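Local coordinates for conserved exported protein (Bacteroides fragilis, PDB 3CLW) that is of unknown function but probably hydrolyses O-glycosidic bonds, with a TIM-barrel domain of the glycoside hydrolase 30 type, at residues A[425-430]-A[450-455]. Residues are numbered along the deposited sequence; the frame is centred on the assembly and turned at random.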
loop_
_atom_site.group_PDB
_atom_site.type_symbol
_atom_site.label_atom_id
_atom_site.label_comp_id
_atom_site.label_asym_id
_atom_site.label_seq_id
_atom_site.Cartn_x
_atom_site.Cartn_y
_atom_site.Cartn_z
ATOM N N THR A 425 -18.416 11.020 -7.955
ATOM C CA THR A 425 -19.370 10.208 -8.722
ATOM C C THR A 425 -19.385 10.602 -10.185
ATOM O O THR A 425 -20.160 10.048 -10.963
ATOM C CB THR A 425 -20.833 10.260 -8.153
ATOM O OG1 THR A 425 -21.244 11.630 -7.982
ATOM C CG2 THR A 425 -20.899 9.545 -6.829
ATOM N N SER A 426 -18.549 11.565 -10.557
ATOM C CA SER A 426 -18.458 11.984 -11.954
ATOM C C SER A 426 -17.030 11.904 -12.507
ATOM O O SER A 426 -16.661 10.889 -13.099
ATOM C CB SER A 426 -19.089 13.374 -12.168
ATOM O OG SER A 426 -18.437 14.394 -11.423
ATOM N N LEU A 427 -16.228 12.950 -12.307
ATOM C CA LEU A 427 -14.930 13.049 -12.949
ATOM C C LEU A 427 -13.820 13.530 -11.990
ATOM O O LEU A 427 -13.902 14.640 -11.423
ATOM C CB LEU A 427 -15.028 13.956 -14.169
ATOM C CG LEU A 427 -13.743 14.168 -14.966
ATOM C CD1 LEU A 427 -13.451 12.983 -15.899
ATOM C CD2 LEU A 427 -13.805 15.455 -15.756
ATOM N N MET A 428 -12.795 12.686 -11.826
ATOM C CA MET A 428 -11.672 12.939 -10.913
ATOM C C MET A 428 -10.397 13.034 -11.728
ATOM O O MET A 428 -10.138 12.204 -12.600
ATOM C CB MET A 428 -11.554 11.826 -9.861
ATOM C CG MET A 428 -12.660 11.803 -8.786
ATOM S SD MET A 428 -12.710 10.265 -7.838
ATOM C CE MET A 428 -13.794 9.336 -8.891
ATOM N N ILE A 429 -9.597 14.055 -11.464
ATOM C CA ILE A 429 -8.413 14.266 -12.237
ATOM C C ILE A 429 -7.375 14.990 -11.396
ATOM O O ILE A 429 -7.715 15.856 -10.594
ATOM C CB ILE A 429 -8.759 14.949 -13.591
ATOM C CG1 ILE A 429 -7.503 15.308 -14.385
ATOM C CG2 ILE A 429 -9.574 16.158 -13.349
ATOM C CD1 ILE A 429 -7.795 15.654 -15.830
ATOM N N SER A 430 -6.113 14.582 -11.575
ATOM C CA SER A 430 -4.976 15.061 -10.777
ATOM C C SER A 430 -3.753 15.045 -11.669
ATOM O O SER A 430 -3.730 14.318 -12.656
ATOM C CB SER A 430 -4.754 14.164 -9.533
ATOM O OG SER A 430 -4.575 12.783 -9.889
ATOM N N GLN A 450 -17.120 11.712 -21.742
ATOM C CA GLN A 450 -16.910 13.138 -21.531
ATOM C C GLN A 450 -15.748 13.606 -22.402
ATOM O O GLN A 450 -14.884 12.811 -22.756
ATOM C CB GLN A 450 -16.692 13.442 -20.042
ATOM N N VAL A 451 -15.768 14.876 -22.802
ATOM C CA VAL A 451 -14.674 15.464 -23.577
ATOM C C VAL A 451 -14.069 16.567 -22.731
ATOM O O VAL A 451 -14.801 17.332 -22.094
ATOM C CB VAL A 451 -15.133 16.040 -24.944
ATOM C CG1 VAL A 451 -13.944 16.593 -25.730
ATOM C CG2 VAL A 451 -15.833 14.970 -25.783
ATOM N N ILE A 452 -12.738 16.632 -22.695
ATOM C CA ILE A 452 -12.059 17.648 -21.896
ATOM C C ILE A 452 -10.993 18.387 -22.690
ATOM O O ILE A 452 -10.521 17.899 -23.711
ATOM C CB ILE A 452 -11.447 17.066 -20.576
ATOM C CG1 ILE A 452 -10.274 16.120 -20.866
ATOM C CG2 ILE A 452 -12.514 16.367 -19.713
ATOM C CD1 ILE A 452 -9.312 15.978 -19.691
ATOM N N SER A 453 -10.642 19.578 -22.225
ATOM C CA SER A 453 -9.497 20.306 -22.742
ATOM C C SER A 453 -8.442 20.402 -21.657
ATOM O O SER A 453 -8.719 20.805 -20.526
ATOM C CB SER A 453 -9.885 21.709 -23.241
ATOM N N LEU A 454 -7.222 20.041 -22.005
ATOM C CA LEU A 454 -6.146 20.056 -21.048
ATOM C C LEU A 454 -5.191 21.178 -21.404
ATOM O O LEU A 454 -4.561 21.163 -22.459
ATOM C CB LEU A 454 -5.455 18.690 -21.030
ATOM C CG LEU A 454 -4.702 18.259 -19.786
ATOM C CD1 LEU A 454 -5.631 18.239 -18.554
ATOM C CD2 LEU A 454 -4.042 16.891 -19.998
ATOM N N ASN A 455 -5.106 22.163 -20.520
ATOM C CA ASN A 455 -4.293 23.348 -20.740
ATOM C C ASN A 455 -3.038 23.256 -19.894
ATOM O O ASN A 455 -3.096 23.386 -18.663
ATOM C CB ASN A 455 -5.101 24.579 -20.337
ATOM C CG ASN A 455 -4.479 25.877 -20.792
ATOM O OD1 ASN A 455 -5.177 26.715 -21.362
ATOM N ND2 ASN A 455 -3.178 26.072 -20.530
#
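Ile429 and Ile452 reach for each other tip to tip across a purely apolar interface, with Ile429 CD1 4.2 Å from Ile452 CD1. The same methyl of Ile429 also meets a branch of Leu454, at 4.3 Å from Leu454 CD1, and so touches two residues of the strand facing it. Nearer the start of both strands, Leu427 brings CD2 to 4.3 Å from Ile452 CG2, so that the CG1 branch of Ile452 meets Ile429 and its CG2 methyl meets Leu427. With CG1 of Ile429 trans to the main-chain nitrogen (chi1 175°) and chi2 also near trans, CD1 lies at the far end of an extended chain; in Ile452, CG1 instead stands between the nitrogen and the carbonyl carbon (chi1 68°). Branched aliphatic residues suit the place, since they span the distance between the two backbones and have no polar side-chain atoms to satisfy. No hydrogen bond joins the segments; their strand axes stay 11.0 Å apart and run in roughly the same direction, at 28°. This is consistent with face-to-face packing across the core of the beta-sandwich domain that accompanies the TIM barrel in family 30 glycoside hydrolases. Each strand has its own backbone partners: Met428 and Ser430 bond to Ile443 and Val441 of strand 438-444, while Gln450 bonds to Leu486 and Val451 to Lys6. Phe8 of strand 6-25 touches Leu427, Ile429 and Ile452, and Leu484 and Leu486 add further apolar surface. On the opposite face of 427-430, Met428, whose unbranched thioether chain adapts to an uneven surface, meets Arg340, His343 and Asn344 of helix 328-347.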